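Glypican-1 (Homo sapiens, PDB 4YWT) serves as a cell-surface proteoglycan whose heparan sulfate chains bind alpha-4(V) collagen, taking part in Schwann cell myelination. Local coordinates at residues Ser145-Tyr150 against Arg214-Ala219; Asp108-Leu113 against Asp301-Thr306; Pro205-Leu210 against His317-Glu322. The protein carries 3 engineered substitutions. All coordinates share one frame; numbering follows the deposited sequence. Where two conformers were deposited one is given.

Contact 1: residues Ser145-Tyr150 against Arg214-Ala219; sequences SELRLY and RAFVAA
Y150, which meets F216 across this contact, is held by R220 in two ways: its backbone O accepts a hydrogen bond from NH2 of R220, and its ring makes a cation-pi pair with the same side chain. R220 directly follows 214-219, so the polar link and the apolar packing tie the same two helices together. The Y150 ring presents an edge, with CE2 3.8 Å from F216 CB and the methylene lying close to the ring plane. CG of Y150 is anti to the backbone N (chi1 -175°), which carries the ring across to the other helix and brings OH within 4.2 Å of V217 CB. F216 receives a second approach, this time over one face. L147 CD2 lies 4.3 Å from the centroid of the F216 ring and 22° off its normal, a CH-pi contact offset toward the rim on the CE2 side. The two side chains cross at about a right angle. L147 and F216 also both touch L114 of helix 70-129, while L147 and Y150 rest on L158 of helix 158-177. The axes of the two segments run 10.8 Å apart at 40°, and 195 Å² is buried between them. At that separation the aromatic side chains bridge the interval between backbones, here in the buried interior of the elongated all-helical core of glypican.

Contact 2: residues Asp108-Leu113 against Asp301-Thr306; sequences DHFQHL and DKFWGT. With NAG (2-acetamido-2-deoxy-beta-D-glucopyranose), chain E.
F110 and F303 form the first shell, a T-shaped (edge-to-face) pair in which F110 gives the edge and F303 the face. The evidence is direct: the ring centroids are 5.4 Å apart and the planes stand at 88°. CZ of F110 comes down 3.7 Å from F303 CE2, and it is 3.8 Å from F303 CZ, so the edge falls near the rim of the face. CG of F110, anti to the carbonyl carbon (chi1 -75°), points the ring out from its helix with CZ leading toward F303, and the two side chains meet at about a right angle.

The next shell surrounds these rings: A218 of helix 204-236 touches F303, while V223 of that helix and I313 touch F110. The indole of W304, the residue after F303, has F303 CB 3.7 Å above one face, toward the rim, and packs in turn on L374 and V378 of helix 373-387.

Farther out, helix 70-129 carries the N-linked sugar of N115. Q111, next to F110 in the sequence, borders this glycan, its CB 3.9 Å from NAG O7, whereas F110 is buried. The arrangement is an aromatic pair fastening the loop between helices 286-299 and 316-328 onto the glypican helical core.

Contact 3: residues Pro205-Leu210 against His317-Glu322; sequences PRELRL and HTWLAE
E207 and W319 meet where two antiparallel helices of the all-helical glypican core, 204-236 and 316-328, lie side by side. Their short segments make an angle of 161° between N-to-C directions, with axes 9.5 Å apart at closest approach. The CA atoms of L208 and W319, the nearest pair across the segments, are separated by 6.4 Å, and 209 Å² is buried.

The CH-pi interaction comes first. E207 lays CB over one face of the indole, 3.9 Å from the centroid of the six-membered ring and shifted toward its rim; the closest pair is E207 CB to W319 CZ3 at 3.6 Å. The chain bends at its second torsion (chi2 -68°), so that beyond CB it stays level above the indole plane, with CG already just outside the CZ3-CH2 rim. P365 touches W319 too.

Apolar packing of aliphatic groups forms the neighbouring layer. L208 meets L320 methyl to methyl, CD2 to CD2 at 4.0 Å, with the two side chains at an oblique angle, and L208 CB lies 4.3 Å from W319 CB. CB of L320 starts away from the other helix, yet its CD2 end reaches back to L208. L208 also touches L162 of helix 158-177, and L320 touches F165 and W166 of that helix and F140 and L143 of helix 137-152, so the leucines sit at a meeting point of several helices.

The polar interaction concerns the end of E207. Its OE2 forms a salt bridge with NE of R211, one turn farther along the same helix, which probably helps hold the carboxylate above the rim of the indole. The carboxylate plane lies 19° from the indole plane, with OE2 4.0 Å from W319 CH2.

How the contacts relate
Helix 204-236 joins contacts 1 and 3: segments 205-210 and 214-219 follow each other along it, and the contact centres are 14 Å apart. Contacts 1 and 2 lie closer, with centres 10 Å apart, and touch directly. R214 NH2 is 2.6 Å from K302 O, a probable hydrogen bond, and A219 CB packs 3.5 Å from F110 CE2, so 214-219 meets both halves of contact 2. Contacts 2 and 3 do not touch; their nearest atoms are about 6 Å apart. The glycan borders 108-113, and the L147 side chain of contact 1 lies about 11 Å from it. All three contacts fall on one side of the chain's centre.

Contact 1: residues Ser145-Tyr150 against Arg214-Ala219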
loop_
_atom_site.group_PDB
_atom_site.type_symbol
_atom_site.label_atom_id
_atom_site.label_comp_id
_atom_site.label_asym_id
_atom_site.label_seq_id
_atom_site.Cartn_x
_atom_site.Cartn_y
_atom_site.Cartn_z
ATOM N N SER A 145 11.892 13.369 22.238
ATOM C CA SER A 145 12.398 12.008 22.077
ATOM C C SER A 145 11.301 10.979 22.354
ATOM O O SER A 145 11.182 9.976 21.644
ATOM C CB SER A 145 13.598 11.763 22.994
ATOM O OG SER A 145 14.750 12.435 22.516
ATOM N N GLU A 146 10.500 11.241 23.384
ATOM C CA GLU A 146 9.382 10.371 23.739
ATOM C C GLU A 146 8.332 10.334 22.634
ATOM O O GLU A 146 7.823 9.265 22.289
ATOM C CB GLU A 146 8.744 10.823 25.056
ATOM C CG GLU A 146 9.512 10.404 26.300
ATOM C CD GLU A 146 9.151 9.004 26.762
ATOM O OE1 GLU A 146 8.033 8.818 27.288
ATOM O OE2 GLU A 146 9.980 8.086 26.595
ATOM N N LEU A 147 8.007 11.503 22.089
ATOM C CA LEU A 147 7.085 11.596 20.960
ATOM C C LEU A 147 7.607 10.802 19.770
ATOM O O LEU A 147 6.847 10.139 19.061
ATOM C CB LEU A 147 6.872 13.056 20.555
ATOM C CG LEU A 147 5.959 13.928 21.418
ATOM C CD1 LEU A 147 5.966 15.357 20.905
ATOM C CD2 LEU A 147 4.549 13.375 21.410
ATOM N N ARG A 148 8.917 10.876 19.566
ATOM C CA ARG A 148 9.581 10.203 18.458
ATOM C C ARG A 148 9.476 8.684 18.605
ATOM O O ARG A 148 9.074 7.981 17.670
ATOM C CB ARG A 148 11.042 10.652 18.389
ATOM C CG ARG A 148 11.734 10.405 17.066
ATOM C CD ARG A 148 12.994 11.253 16.967
ATOM N NE ARG A 148 12.681 12.672 16.819
ATOM C CZ ARG A 148 13.240 13.644 17.534
ATOM N NH1 ARG A 148 14.145 13.354 18.460
ATOM N NH2 ARG A 148 12.891 14.907 17.327
ATOM N N LEU A 149 9.830 8.188 19.788
ATOM C CA LEU A 149 9.684 6.770 20.108
ATOM C C LEU A 149 8.240 6.311 19.941
ATOM O O LEU A 149 7.978 5.212 19.452
ATOM C CB LEU A 149 10.151 6.489 21.536
ATOM C CG LEU A 149 11.639 6.213 21.743
ATOM C CD1 LEU A 149 11.983 6.256 23.221
ATOM C CD2 LEU A 149 12.013 4.870 21.141
ATOM N N TYR A 150 7.312 7.166 20.356
ATOM C CA TYR A 150 5.887 6.880 20.243
ATOM C C TYR A 150 5.455 6.753 18.789
ATOM O O TYR A 150 4.630 5.905 18.453
ATOM C CB TYR A 150 5.072 7.970 20.939
ATOM C CG TYR A 150 3.587 7.697 20.974
ATOM C CD1 TYR A 150 3.074 6.648 21.723
ATOM C CD2 TYR A 150 2.699 8.492 20.264
ATOM C CE1 TYR A 150 1.718 6.397 21.760
ATOM C CE2 TYR A 150 1.339 8.248 20.296
ATOM C CZ TYR A 150 0.855 7.198 21.048
ATOM O OH TYR A 150 -0.496 6.943 21.089
ATOM N N ARG A 214 -4.510 11.730 19.061
ATOM C CA ARG A 214 -5.150 11.401 17.789
ATOM C C ARG A 214 -4.146 11.334 16.627
ATOM O O ARG A 214 -3.997 10.297 15.955
ATOM C CB ARG A 214 -6.245 12.425 17.479
ATOM C CG ARG A 214 -6.692 12.446 16.028
ATOM C CD ARG A 214 -7.776 13.491 15.791
ATOM N NE ARG A 214 -7.435 14.792 16.362
ATOM C CZ ARG A 214 -6.529 15.625 15.855
ATOM N NH1 ARG A 214 -6.295 16.787 16.448
ATOM N NH2 ARG A 214 -5.852 15.297 14.763
ATOM N N ALA A 215 -3.445 12.444 16.418
ATOM C CA ALA A 215 -2.618 12.638 15.233
ATOM C C ALA A 215 -1.432 11.682 15.135
ATOM O O ALA A 215 -1.107 11.213 14.043
ATOM C CB ALA A 215 -2.124 14.075 15.183
ATOM N N PHE A 216 -0.777 11.391 16.256
ATOM C CA PHE A 216 0.429 10.569 16.193
ATOM C C PHE A 216 0.115 9.095 15.921
ATOM O O PHE A 216 0.809 8.440 15.133
ATOM C CB PHE A 216 1.252 10.723 17.474
ATOM C CG PHE A 216 2.165 11.918 17.458
ATOM C CD1 PHE A 216 3.405 11.849 16.845
ATOM C CD2 PHE A 216 1.775 13.117 18.036
ATOM C CE1 PHE A 216 4.247 12.947 16.819
ATOM C CE2 PHE A 216 2.611 14.218 18.013
ATOM C CZ PHE A 216 3.849 14.133 17.403
ATOM N N VAL A 217 -0.939 8.576 16.547
ATOM C CA VAL A 217 -1.344 7.202 16.275
ATOM C C VAL A 217 -1.947 7.123 14.872
ATOM O O VAL A 217 -1.808 6.104 14.191
ATOM C CB VAL A 217 -2.344 6.657 17.331
ATOM C CG1 VAL A 217 -3.694 7.347 17.232
ATOM C CG2 VAL A 217 -2.507 5.150 17.179
ATOM N N ALA A 218 -2.590 8.206 14.430
ATOM C CA ALA A 218 -3.081 8.265 13.055
ATOM C C ALA A 218 -1.927 8.110 12.065
ATOM O O ALA A 218 -1.943 7.229 11.196
ATOM C CB ALA A 218 -3.823 9.567 12.809
ATOM N N ALA A 219 -0.919 8.965 12.218
ATOM C CA ALA A 219 0.263 8.954 11.362
ATOM C C ALA A 219 0.960 7.595 11.365
ATOM O O ALA A 219 1.258 7.023 10.300
ATOM C CB ALA A 219 1.232 10.039 11.803
#

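Contact 2: residues Asp108-Leu113 against Asp301-Thr306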
loop_
_atom_site.group_PDB
_atom_site.type_symbol
_atom_site.label_atom_id
_atom_site.label_comp_id
_atom_site.label_asym_id
_atom_site.label_seq_id
_atom_site.Cartn_x
_atom_site.Cartn_y
_atom_site.Cartn_z
ATOM N N ASP A 108 9.259 10.160 6.206
ATOM C CA ASP A 108 10.212 11.261 6.197
ATOM C C ASP A 108 9.559 12.589 6.551
ATOM O O ASP A 108 10.162 13.405 7.244
ATOM C CB ASP A 108 10.895 11.374 4.830
ATOM C CG ASP A 108 11.990 10.343 4.636
ATOM O OD1 ASP A 108 12.052 9.379 5.429
ATOM O OD2 ASP A 108 12.788 10.497 3.687
ATOM N N HIS A 109 8.333 12.812 6.084
ATOM C CA HIS A 109 7.687 14.096 6.338
ATOM C C HIS A 109 7.180 14.223 7.772
ATOM O O HIS A 109 7.213 15.310 8.341
ATOM C CB HIS A 109 6.532 14.341 5.373
ATOM C CG HIS A 109 5.871 15.670 5.570
ATOM N ND1 HIS A 109 6.550 16.862 5.437
ATOM C CD2 HIS A 109 4.602 15.997 5.911
ATOM C CE1 HIS A 109 5.727 17.866 5.680
ATOM N NE2 HIS A 109 4.537 17.368 5.969
ATOM N N PHE A 110 6.697 13.129 8.350
ATOM C CA PHE A 110 6.279 13.156 9.750
ATOM C C PHE A 110 7.494 13.422 10.638
ATOM O O PHE A 110 7.479 14.320 11.514
ATOM C CB PHE A 110 5.594 11.842 10.137
ATOM C CG PHE A 110 4.193 11.712 9.605
ATOM C CD1 PHE A 110 3.323 12.790 9.640
ATOM C CD2 PHE A 110 3.752 10.519 9.057
ATOM C CE1 PHE A 110 2.034 12.676 9.151
ATOM C CE2 PHE A 110 2.466 10.400 8.560
ATOM C CZ PHE A 110 1.606 11.480 8.607
ATOM N N GLN A 111 8.553 12.653 10.390
ATOM C CA GLN A 111 9.795 12.835 11.132
ATOM C C GLN A 111 10.333 14.262 10.979
ATOM O O GLN A 111 10.802 14.862 11.951
ATOM C CB GLN A 111 10.838 11.813 10.682
ATOM C CG GLN A 111 10.561 10.406 11.195
ATOM C CD GLN A 111 11.616 9.407 10.770
ATOM O OE1 GLN A 111 11.305 8.366 10.192
ATOM N NE2 GLN A 111 12.875 9.719 11.055
ATOM N N HIS A 112 10.241 14.812 9.769
ATOM C CA HIS A 112 10.708 16.172 9.531
ATOM C C HIS A 112 9.844 17.203 10.239
ATOM O O HIS A 112 10.353 18.200 10.720
ATOM C CB HIS A 112 10.748 16.503 8.041
ATOM C CG HIS A 112 10.918 17.964 7.764
ATOM N ND1 HIS A 112 9.864 18.785 7.425
ATOM C CD2 HIS A 112 12.014 18.758 7.809
ATOM C CE1 HIS A 112 10.307 20.019 7.255
ATOM N NE2 HIS A 112 11.607 20.030 7.484
ATOM N N LEU A 113 8.538 16.967 10.294
ATOM C CA LEU A 113 7.647 17.888 10.984
ATOM C C LEU A 113 8.015 17.937 12.457
ATOM O O LEU A 113 8.172 19.023 13.033
ATOM C CB LEU A 113 6.183 17.479 10.811
ATOM C CG LEU A 113 5.525 17.858 9.481
ATOM C CD1 LEU A 113 4.120 17.281 9.397
ATOM C CD2 LEU A 113 5.499 19.371 9.302
ATOM N N ASP A 301 -7.828 11.642 7.770
ATOM C CA ASP A 301 -8.639 12.734 8.295
ATOM C C ASP A 301 -8.204 13.107 9.708
ATOM O O ASP A 301 -8.302 14.266 10.117
ATOM C CB ASP A 301 -10.124 12.357 8.289
ATOM C CG ASP A 301 -10.706 12.296 6.890
ATOM O OD1 ASP A 301 -10.154 12.953 5.982
ATOM O OD2 ASP A 301 -11.718 11.591 6.699
ATOM N N LYS A 302 -7.711 12.113 10.442
ATOM C CA LYS A 302 -7.341 12.290 11.842
ATOM C C LYS A 302 -6.009 13.012 12.015
ATOM O O LYS A 302 -5.590 13.280 13.140
ATOM C CB LYS A 302 -7.288 10.933 12.551
ATOM C CG LYS A 302 -8.628 10.228 12.622
ATOM C CD LYS A 302 -9.703 11.162 13.153
ATOM C CE LYS A 302 -10.958 10.400 13.547
ATOM N NZ LYS A 302 -11.968 11.296 14.175
ATOM N N PHE A 303 -5.348 13.328 10.905
ATOM C CA PHE A 303 -4.086 14.062 10.962
ATOM C C PHE A 303 -4.324 15.480 11.473
ATOM O O PHE A 303 -3.425 16.110 12.032
ATOM C CB PHE A 303 -3.407 14.097 9.588
ATOM C CG PHE A 303 -2.915 12.753 9.110
ATOM C CD1 PHE A 303 -2.979 11.635 9.930
ATOM C CD2 PHE A 303 -2.381 12.614 7.839
ATOM C CE1 PHE A 303 -2.528 10.405 9.487
ATOM C CE2 PHE A 303 -1.926 11.385 7.391
ATOM C CZ PHE A 303 -2.000 10.280 8.216
ATOM N N TRP A 304 -5.543 15.975 11.280
ATOM C CA TRP A 304 -5.929 17.294 11.768
ATOM C C TRP A 304 -7.128 17.217 12.703
ATOM O O TRP A 304 -7.798 16.187 12.791
ATOM C CB TRP A 304 -6.265 18.231 10.610
ATOM C CG TRP A 304 -5.189 18.375 9.591
ATOM C CD1 TRP A 304 -4.190 19.304 9.578
ATOM C CD2 TRP A 304 -5.013 17.576 8.418
ATOM N NE1 TRP A 304 -3.396 19.128 8.469
ATOM C CE2 TRP A 304 -3.881 18.074 7.740
ATOM C CE3 TRP A 304 -5.699 16.487 7.875
ATOM C CZ2 TRP A 304 -3.423 17.518 6.549
ATOM C CZ3 TRP A 304 -5.242 15.936 6.691
ATOM C CH2 TRP A 304 -4.113 16.451 6.042
ATOM N N GLY A 305 -7.390 18.319 13.396
ATOM C CA GLY A 305 -8.595 18.459 14.189
ATOM C C GLY A 305 -9.690 19.101 13.358
ATOM O O GLY A 305 -9.516 19.329 12.161
ATOM N N THR A 306 -10.824 19.385 13.990
ATOM C CA THR A 306 -11.962 19.981 13.295
ATOM C C THR A 306 -12.026 21.504 13.434
ATOM O O THR A 306 -12.923 22.143 12.884
ATOM C CB THR A 306 -13.289 19.385 13.801
ATOM O OG1 THR A 306 -13.383 19.562 15.220
ATOM C CG2 THR A 306 -13.365 17.900 13.475
HETATM C C1 NAG E . 14.946 13.494 12.962
HETATM C C2 NAG E . 15.604 12.902 11.704
HETATM C C3 NAG E . 16.269 11.559 12.020
HETATM C C4 NAG E . 17.199 11.683 13.218
HETATM C C5 NAG E . 16.426 12.250 14.400
HETATM C C6 NAG E . 17.286 12.462 15.625
HETATM C C7 NAG E . 14.616 13.496 9.532
HETATM C C8 NAG E . 15.674 14.555 9.440
HETATM N N2 NAG E . 14.632 12.742 10.636
HETATM O O3 NAG E . 17.003 11.122 10.882
HETATM O O4 NAG E . 17.728 10.408 13.562
HETATM O O5 NAG E . 15.896 13.533 14.039
HETATM O O6 NAG E . 18.578 12.941 15.277
HETATM O O7 NAG E . 13.782 13.332 8.647
#

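Contact 3: residues Pro205-Leu210 against His317-Glu322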
loop_
_atom_site.group_PDB
_atom_site.type_symbol
_atom_site.label_atom_id
_atom_site.label_comp_id
_atom_site.label_asym_id
_atom_site.label_seq_id
_atom_site.Cartn_x
_atom_site.Cartn_y
_atom_site.Cartn_z
ATOM N N PRO A 205 -2.146 22.024 27.939
ATOM C CA PRO A 205 -1.852 20.600 28.160
ATOM C C PRO A 205 -2.941 19.656 27.641
ATOM O O PRO A 205 -2.624 18.585 27.119
ATOM C CB PRO A 205 -1.742 20.500 29.683
ATOM C CG PRO A 205 -1.316 21.853 30.111
ATOM C CD PRO A 205 -2.026 22.799 29.189
ATOM N N ARG A 206 -4.201 20.053 27.783
ATOM C CA ARG A 206 -5.316 19.230 27.326
ATOM C C ARG A 206 -5.375 19.174 25.800
ATOM O O ARG A 206 -5.477 18.092 25.210
ATOM C CB ARG A 206 -6.637 19.758 27.889
ATOM C CG ARG A 206 -7.864 19.030 27.370
ATOM C CD ARG A 206 -9.134 19.549 28.023
ATOM N NE ARG A 206 -10.331 18.989 27.404
ATOM C CZ ARG A 206 -11.280 19.715 26.822
ATOM N NH1 ARG A 206 -11.175 21.037 26.785
ATOM N NH2 ARG A 206 -12.335 19.122 26.281
ATOM N N GLU A 207 -5.314 20.345 25.171
ATOM C CA GLU A 207 -5.282 20.448 23.716
ATOM C C GLU A 207 -4.165 19.586 23.141
ATOM O O GLU A 207 -4.388 18.789 22.221
ATOM C CB GLU A 207 -5.098 21.906 23.283
ATOM C CG GLU A 207 -6.336 22.770 23.449
ATOM C CD GLU A 207 -7.447 22.389 22.491
ATOM O OE1 GLU A 207 -8.627 22.639 22.815
ATOM O OE2 GLU A 207 -7.140 21.843 21.409
ATOM N N LEU A 208 -2.970 19.741 23.703
ATOM C CA LEU A 208 -1.821 18.949 23.290
ATOM C C LEU A 208 -2.083 17.462 23.486
ATOM O O LEU A 208 -1.745 16.655 22.623
ATOM C CB LEU A 208 -0.566 19.362 24.063
ATOM C CG LEU A 208 0.709 18.626 23.648
ATOM C CD1 LEU A 208 0.986 18.837 22.163
ATOM C CD2 LEU A 208 1.896 19.068 24.487
ATOM N N ARG A 209 -2.688 17.105 24.617
ATOM C CA ARG A 209 -2.996 15.705 24.902
ATOM C C ARG A 209 -3.869 15.103 23.807
ATOM O O ARG A 209 -3.476 14.138 23.147
ATOM C CB ARG A 209 -3.695 15.558 26.256
ATOM C CG ARG A 209 -3.873 14.106 26.687
ATOM C CD ARG A 209 -4.657 13.972 27.989
ATOM N NE ARG A 209 -6.102 14.046 27.783
ATOM C CZ ARG A 209 -6.863 15.067 28.162
ATOM N NH1 ARG A 209 -6.323 16.108 28.779
ATOM N NH2 ARG A 209 -8.169 15.044 27.930
ATOM N N LEU A 210 -5.048 15.690 23.617
ATOM C CA LEU A 210 -6.004 15.202 22.630
ATOM C C LEU A 210 -5.398 15.154 21.228
ATOM O O LEU A 210 -5.372 14.094 20.578
ATOM C CB LEU A 210 -7.255 16.084 22.628
ATOM C CG LEU A 210 -8.123 16.040 23.887
ATOM C CD1 LEU A 210 -9.132 17.177 23.883
ATOM C CD2 LEU A 210 -8.826 14.697 24.006
ATOM N N HIS A 317 5.445 22.711 19.647
ATOM C CA HIS A 317 6.128 23.833 20.277
ATOM C C HIS A 317 5.202 25.023 20.503
ATOM O O HIS A 317 5.394 25.791 21.443
ATOM C CB HIS A 317 7.330 24.264 19.433
ATOM C CG HIS A 317 6.977 24.685 18.040
ATOM N ND1 HIS A 317 6.794 23.783 17.014
ATOM C CD2 HIS A 317 6.777 25.911 17.504
ATOM C CE1 HIS A 317 6.494 24.437 15.905
ATOM N NE2 HIS A 317 6.479 25.729 16.175
ATOM N N THR A 318 4.201 25.176 19.641
ATOM C CA THR A 318 3.245 26.268 19.776
ATOM C C THR A 318 2.406 26.094 21.039
ATOM O O THR A 318 2.193 27.046 21.798
ATOM C CB THR A 318 2.315 26.362 18.552
ATOM O OG1 THR A 318 1.431 25.234 18.529
ATOM C CG2 THR A 318 3.127 26.396 17.268
ATOM N N TRP A 319 1.940 24.868 21.265
ATOM C CA TRP A 319 1.154 24.560 22.452
ATOM C C TRP A 319 2.011 24.630 23.708
ATOM O O TRP A 319 1.550 25.097 24.753
ATOM C CB TRP A 319 0.503 23.182 22.333
ATOM C CG TRP A 319 -0.516 23.105 21.243
ATOM C CD1 TRP A 319 -0.398 22.449 20.054
ATOM C CD2 TRP A 319 -1.807 23.726 21.233
ATOM N NE1 TRP A 319 -1.540 22.613 19.308
ATOM C CE2 TRP A 319 -2.420 23.394 20.009
ATOM C CE3 TRP A 319 -2.505 24.528 22.143
ATOM C CZ2 TRP A 319 -3.699 23.833 19.670
ATOM C CZ3 TRP A 319 -3.775 24.964 21.805
ATOM C CH2 TRP A 319 -4.359 24.616 20.579
ATOM N N LEU A 320 3.255 24.167 23.609
ATOM C CA LEU A 320 4.180 24.302 24.734
ATOM C C LEU A 320 4.358 25.775 25.118
ATOM O O LEU A 320 4.241 26.150 26.292
ATOM C CB LEU A 320 5.534 23.671 24.402
ATOM C CG LEU A 320 5.555 22.156 24.186
ATOM C CD1 LEU A 320 6.972 21.673 23.912
ATOM C CD2 LEU A 320 4.959 21.430 25.383
ATOM N N ALA A 321 4.622 26.604 24.112
ATOM C CA ALA A 321 4.804 28.037 24.305
ATOM C C ALA A 321 3.560 28.684 24.906
ATOM O O ALA A 321 3.662 29.560 25.772
ATOM C CB ALA A 321 5.161 28.706 22.984
ATOM N N GLU A 322 2.388 28.252 24.448
ATOM C CA GLU A 322 1.136 28.783 24.979
ATOM C C GLU A 322 0.971 28.403 26.452
ATOM O O GLU A 322 0.515 29.213 27.269
ATOM C CB GLU A 322 -0.053 28.281 24.157
ATOM C CG GLU A 322 -1.393 28.857 24.593
ATOM C CD GLU A 322 -2.453 28.748 23.515
ATOM O OE1 GLU A 322 -2.149 29.072 22.347
ATOM O OE2 GLU A 322 -3.591 28.343 23.835
#